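Local structure of mandelate racemase / muconate lactonizing enzyme, C-terminal domain protein (Pseudovibrio sp. JE062, 4JHM) at residues D5-A17 with L34-D46. The protein belongs to the enolase superfamily, pairing an N-terminal capping domain with a TIM-barrel-like C-terminal domain. Sequence-based numbering, arbitrary orientation.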
loop_
_atom_site.group_PDB
_atom_site.type_symbol
_atom_site.label_atom_id
_atom_site.label_comp_id
_atom_site.label_asym_id
_atom_site.label_seq_id
_atom_site.Cartn_x
_atom_site.Cartn_y
_atom_site.Cartn_z
ATOM N N ASP A 5 46.296 8.412 23.393
ATOM C CA ASP A 5 46.760 7.769 24.630
ATOM C C ASP A 5 45.965 8.212 25.851
ATOM O O ASP A 5 46.362 7.929 26.984
ATOM C CB ASP A 5 48.252 8.035 24.875
ATOM C CG ASP A 5 49.131 7.494 23.770
ATOM O OD1 ASP A 5 48.603 7.182 22.683
ATOM O OD2 ASP A 5 50.353 7.383 23.989
ATOM N N CYS A 6 44.853 8.909 25.628
ATOM C CA CYS A 6 43.995 9.324 26.729
ATOM C C CYS A 6 43.278 8.092 27.248
ATOM O O CYS A 6 42.662 7.357 26.482
ATOM C CB CYS A 6 42.987 10.383 26.287
ATOM S SG CYS A 6 41.936 10.991 27.629
ATOM N N ARG A 7 43.369 7.866 28.553
ATOM C CA ARG A 7 42.890 6.630 29.143
ATOM C C ARG A 7 42.007 6.914 30.353
ATOM O O ARG A 7 42.197 7.911 31.049
ATOM C CB ARG A 7 44.090 5.769 29.550
ATOM C CG ARG A 7 43.733 4.383 30.060
ATOM C CD ARG A 7 44.968 3.616 30.508
ATOM N NE ARG A 7 45.777 3.148 29.383
ATOM C CZ ARG A 7 46.930 3.690 28.998
ATOM N NH1 ARG A 7 47.436 4.736 29.641
ATOM N NH2 ARG A 7 47.583 3.181 27.961
ATOM N N ILE A 8 41.035 6.040 30.592
ATOM C CA ILE A 8 40.229 6.117 31.804
ATOM C C ILE A 8 41.081 5.666 32.986
ATOM O O ILE A 8 41.579 4.541 33.013
ATOM C CB ILE A 8 38.972 5.230 31.720
ATOM C CG1 ILE A 8 38.027 5.739 30.631
ATOM C CG2 ILE A 8 38.254 5.198 33.058
ATOM C CD1 ILE A 8 37.324 7.034 30.975
ATOM N N SER A 9 41.242 6.560 33.954
ATOM C CA SER A 9 42.114 6.323 35.103
ATOM C C SER A 9 41.335 5.752 36.291
ATOM O O SER A 9 41.859 4.944 37.060
ATOM C CB SER A 9 42.799 7.641 35.494
ATOM O OG SER A 9 43.330 7.604 36.806
ATOM N N ARG A 10 40.075 6.161 36.414
ATOM C CA ARG A 10 39.278 5.887 37.603
ATOM C C ARG A 10 37.817 6.265 37.342
ATOM O O ARG A 10 37.537 7.180 36.566
ATOM C CB ARG A 10 39.845 6.697 38.776
ATOM C CG ARG A 10 38.930 6.858 39.982
ATOM C CD ARG A 10 39.414 7.997 40.872
ATOM N NE ARG A 10 38.596 8.173 42.071
ATOM C CZ ARG A 10 38.964 7.799 43.295
ATOM N NH1 ARG A 10 40.146 7.229 43.499
ATOM N NH2 ARG A 10 38.150 7.999 44.323
ATOM N N VAL A 11 36.886 5.555 37.975
ATOM C CA VAL A 11 35.469 5.917 37.873
ATOM C C VAL A 11 34.768 5.857 39.233
ATOM O O VAL A 11 35.064 4.996 40.061
ATOM C CB VAL A 11 34.715 5.033 36.854
ATOM C CG1 VAL A 11 35.572 4.794 35.618
ATOM C CG2 VAL A 11 34.297 3.712 37.477
ATOM N N GLU A 12 33.850 6.793 39.458
ATOM C CA GLU A 12 33.075 6.845 40.694
ATOM C C GLU A 12 31.585 6.840 40.377
ATOM O O GLU A 12 31.117 7.627 39.551
ATOM C CB GLU A 12 33.410 8.107 41.483
ATOM C CG GLU A 12 34.806 8.130 42.075
ATOM C CD GLU A 12 35.120 9.441 42.767
ATOM O OE1 GLU A 12 34.379 10.425 42.553
ATOM O OE2 GLU A 12 36.114 9.489 43.517
ATOM N N LEU A 13 30.841 5.960 41.035
ATOM C CA LEU A 13 29.401 5.893 40.835
ATOM C C LEU A 13 28.677 6.441 42.051
ATOM O O LEU A 13 29.053 6.147 43.181
ATOM C CB LEU A 13 28.966 4.452 40.585
ATOM C CG LEU A 13 29.668 3.729 39.437
ATOM C CD1 LEU A 13 28.968 2.408 39.150
ATOM C CD2 LEU A 13 29.716 4.608 38.196
ATOM N N TYR A 14 27.638 7.238 41.813
ATOM C CA TYR A 14 26.851 7.811 42.900
ATOM C C TYR A 14 25.353 7.691 42.647
ATOM O O TYR A 14 24.890 7.718 41.505
ATOM C CB TYR A 14 27.213 9.281 43.101
ATOM C CG TYR A 14 28.638 9.493 43.537
ATOM C CD1 TYR A 14 29.002 9.358 44.867
ATOM C CD2 TYR A 14 29.623 9.821 42.618
ATOM C CE1 TYR A 14 30.308 9.545 45.272
ATOM C CE2 TYR A 14 30.934 10.013 43.012
ATOM C CZ TYR A 14 31.269 9.873 44.340
ATOM O OH TYR A 14 32.566 10.059 44.740
ATOM N N ALA A 15 24.607 7.547 43.734
ATOM C CA ALA A 15 23.157 7.573 43.690
ATOM C C ALA A 15 22.691 8.399 44.881
ATOM O O ALA A 15 22.777 7.955 46.033
ATOM C CB ALA A 15 22.589 6.163 43.752
ATOM N N LEU A 16 22.216 9.608 44.602
ATOM C CA LEU A 16 21.853 10.542 45.655
ATOM C C LEU A 16 20.404 10.990 45.540
ATOM O O LEU A 16 19.760 10.784 44.513
ATOM C CB LEU A 16 22.788 11.758 45.646
ATOM C CG LEU A 16 23.088 12.432 44.306
ATOM C CD1 LEU A 16 23.429 13.897 44.512
ATOM C CD2 LEU A 16 24.223 11.726 43.578
ATOM N N ALA A 17 19.903 11.596 46.612
ATOM C CA ALA A 17 18.518 12.053 46.693
ATOM C C ALA A 17 18.357 12.997 47.883
ATOM O O ALA A 17 19.301 13.215 48.636
ATOM C CB ALA A 17 17.576 10.864 46.828
ATOM N N LEU A 34 9.715 8.779 44.357
ATOM C CA LEU A 34 10.960 9.231 44.966
ATOM C C LEU A 34 12.025 9.377 43.887
ATOM O O LEU A 34 12.373 8.411 43.208
ATOM C CB LEU A 34 11.432 8.232 46.023
ATOM C CG LEU A 34 10.849 8.342 47.436
ATOM C CD1 LEU A 34 9.353 8.604 47.419
ATOM C CD2 LEU A 34 11.160 7.075 48.215
ATOM N N TYR A 35 12.548 10.590 43.739
ATOM C CA TYR A 35 13.518 10.880 42.688
ATOM C C TYR A 35 14.953 10.635 43.136
ATOM O O TYR A 35 15.385 11.125 44.175
ATOM C CB TYR A 35 13.323 12.308 42.166
ATOM C CG TYR A 35 12.203 12.363 41.163
ATOM C CD1 TYR A 35 10.890 12.126 41.548
ATOM C CD2 TYR A 35 12.457 12.596 39.823
ATOM C CE1 TYR A 35 9.856 12.144 40.626
ATOM C CE2 TYR A 35 11.431 12.615 38.895
ATOM C CZ TYR A 35 10.133 12.388 39.304
ATOM O OH TYR A 35 9.115 12.408 38.383
ATOM N N THR A 36 15.664 9.843 42.339
ATOM C CA THR A 36 17.066 9.540 42.553
ATOM C C THR A 36 17.855 10.013 41.351
ATOM O O THR A 36 17.384 9.909 40.212
ATOM C CB THR A 36 17.300 8.031 42.655
ATOM O OG1 THR A 36 16.500 7.490 43.707
ATOM C CG2 THR A 36 18.759 7.739 42.924
ATOM N N ASN A 37 19.055 10.528 41.603
ATOM C CA ASN A 37 19.968 10.898 40.531
ATOM C C ASN A 37 21.167 9.957 40.544
ATOM O O ASN A 37 21.723 9.672 41.606
ATOM C CB ASN A 37 20.424 12.345 40.700
ATOM C CG ASN A 37 21.053 12.918 39.442
ATOM O OD1 ASN A 37 21.284 12.208 38.465
ATOM N ND2 ASN A 37 21.335 14.213 39.464
ATOM N N ASN A 38 21.552 9.466 39.368
ATOM C CA ASN A 38 22.703 8.580 39.237
ATOM C C ASN A 38 23.832 9.286 38.512
ATOM O O ASN A 38 23.681 9.682 37.361
ATOM C CB ASN A 38 22.311 7.324 38.470
ATOM C CG ASN A 38 21.139 6.608 39.100
ATOM O OD1 ASN A 38 21.269 6.003 40.166
ATOM N ND2 ASN A 38 19.984 6.669 38.447
ATOM N N ILE A 39 24.967 9.449 39.178
ATOM C CA ILE A 39 26.075 10.176 38.581
ATOM C C ILE A 39 27.277 9.281 38.316
ATOM O O ILE A 39 27.718 8.536 39.192
ATOM C CB ILE A 39 26.517 11.350 39.467
ATOM C CG1 ILE A 39 25.451 12.444 39.455
ATOM C CG2 ILE A 39 27.842 11.909 38.978
ATOM C CD1 ILE A 39 25.727 13.587 40.411
ATOM N N VAL A 40 27.790 9.367 37.091
ATOM C CA VAL A 40 29.035 8.718 36.714
ATOM C C VAL A 40 30.115 9.777 36.557
ATOM O O VAL A 40 29.985 10.678 35.727
ATOM C CB VAL A 40 28.907 7.976 35.371
ATOM C CG1 VAL A 40 30.253 7.399 34.958
ATOM C CG2 VAL A 40 27.860 6.879 35.459
ATOM N N ARG A 41 31.175 9.673 37.356
ATOM C CA ARG A 41 32.306 10.583 37.240
ATOM C C ARG A 41 33.537 9.833 36.737
ATOM O O ARG A 41 34.061 8.962 37.426
ATOM C CB ARG A 41 32.617 11.246 38.584
ATOM C CG ARG A 41 33.193 12.646 38.434
ATOM C CD ARG A 41 34.406 12.882 39.308
ATOM N NE ARG A 41 34.063 13.167 40.699
ATOM C CZ ARG A 41 34.842 13.850 41.533
ATOM N NH1 ARG A 41 36.009 14.328 41.122
ATOM N NH2 ARG A 41 34.456 14.062 42.781
ATOM N N LEU A 42 33.993 10.178 35.536
ATOM C CA LEU A 42 35.144 9.513 34.936
ATOM C C LEU A 42 36.408 10.333 35.147
ATOM O O LEU A 42 36.385 11.557 35.036
ATOM C CB LEU A 42 34.926 9.317 33.436
ATOM C CG LEU A 42 33.714 8.492 33.005
ATOM C CD1 LEU A 42 33.534 8.594 31.498
ATOM C CD2 LEU A 42 33.851 7.037 33.433
ATOM N N PHE A 43 37.506 9.645 35.444
ATOM C CA PHE A 43 38.810 10.282 35.584
ATOM C C PHE A 43 39.738 9.808 34.466
ATOM O O PHE A 43 39.503 8.763 33.860
ATOM C CB PHE A 43 39.430 9.938 36.939
ATOM C CG PHE A 43 38.717 10.546 38.118
ATOM C CD1 PHE A 43 39.010 11.837 38.535
ATOM C CD2 PHE A 43 37.777 9.816 38.828
ATOM C CE1 PHE A 43 38.368 12.394 39.629
ATOM C CE2 PHE A 43 37.135 10.366 39.924
ATOM C CZ PHE A 43 37.431 11.655 40.328
ATOM N N THR A 44 40.796 10.573 34.205
ATOM C CA THR A 44 41.761 10.234 33.160
ATOM C C THR A 44 43.202 10.276 33.678
ATOM O O THR A 44 43.439 10.450 34.873
ATOM C CB THR A 44 41.633 11.187 31.955
ATOM O OG1 THR A 44 41.744 12.542 32.400
ATOM C CG2 THR A 44 40.296 10.994 31.263
ATOM N N GLU A 45 44.159 10.103 32.772
ATOM C CA GLU A 45 45.573 10.109 33.134
ATOM C C GLU A 45 46.060 11.504 33.514
ATOM O O GLU A 45 46.936 11.644 34.366
ATOM C CB GLU A 45 46.427 9.568 31.981
ATOM C CG GLU A 45 46.248 8.082 31.700
ATOM C CD GLU A 45 46.927 7.189 32.729
ATOM O OE1 GLU A 45 47.538 6.177 32.327
ATOM O OE2 GLU A 45 46.853 7.492 33.938
ATOM N N ASP A 46 45.493 12.530 32.885
ATOM C CA ASP A 46 45.943 13.904 33.108
ATOM C C ASP A 46 45.032 14.683 34.060
ATOM O O ASP A 46 45.108 15.911 34.140
ATOM C CB ASP A 46 46.071 14.649 31.776
ATOM C CG ASP A 46 44.772 14.694 31.004
ATOM O OD1 ASP A 46 43.857 13.901 31.317
ATOM O OD2 ASP A 46 44.669 15.521 30.075
#
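Arg-10 and Phe-43 lie side by side across two antiparallel strands, 8-16 and 34-44, which form the centre of the four-stranded sheet of the capping domain, to which the C-terminal strand 369-376 adds an edge. Followed outward, Arg-10 CB sits 3.7 Å from Phe-43 CB, while CG and CD run past the CD2/CE2 side of the ring. Arg-10 CG is anti to the backbone N (chi1 163°) and the chain is extended as far as Arg-10 NE, which ends 3.4 Å from Phe-43 CE2; an arginine suits this place because its methylenes run alongside the ring while its charge reaches beyond. Arg-10 NH2 gives a salt-bridging hydrogen bond of 2.6 Å to Glu-12 OE2, which lies in the guanidinium plane, and NH1 pairs with Glu-376. The Glu-12 carboxylate approaches the edge of the Phe-43 ring, and Glu-12 OE1 lies over one face of the Arg-41 guanidinium, 3.3 Å from Arg-41 NE, a purely electrostatic pairing; Arg-41 has a further salt bridge to Glu-49. Backbone bonds such as Glu-12 N to Arg-41 O (3.0 Å) fix the register. On the other face, Val-11 CG1 packs 3.6 Å from Leu-42 CD2; branched aliphatic residues suit this side, where Val-40 and Leu-42 meet helix 100-119. Here the sheet is thus aliphatic toward the helix and ionic beside Phe-43, and the buried Glu-12 is probably kept ionised by its two arginines.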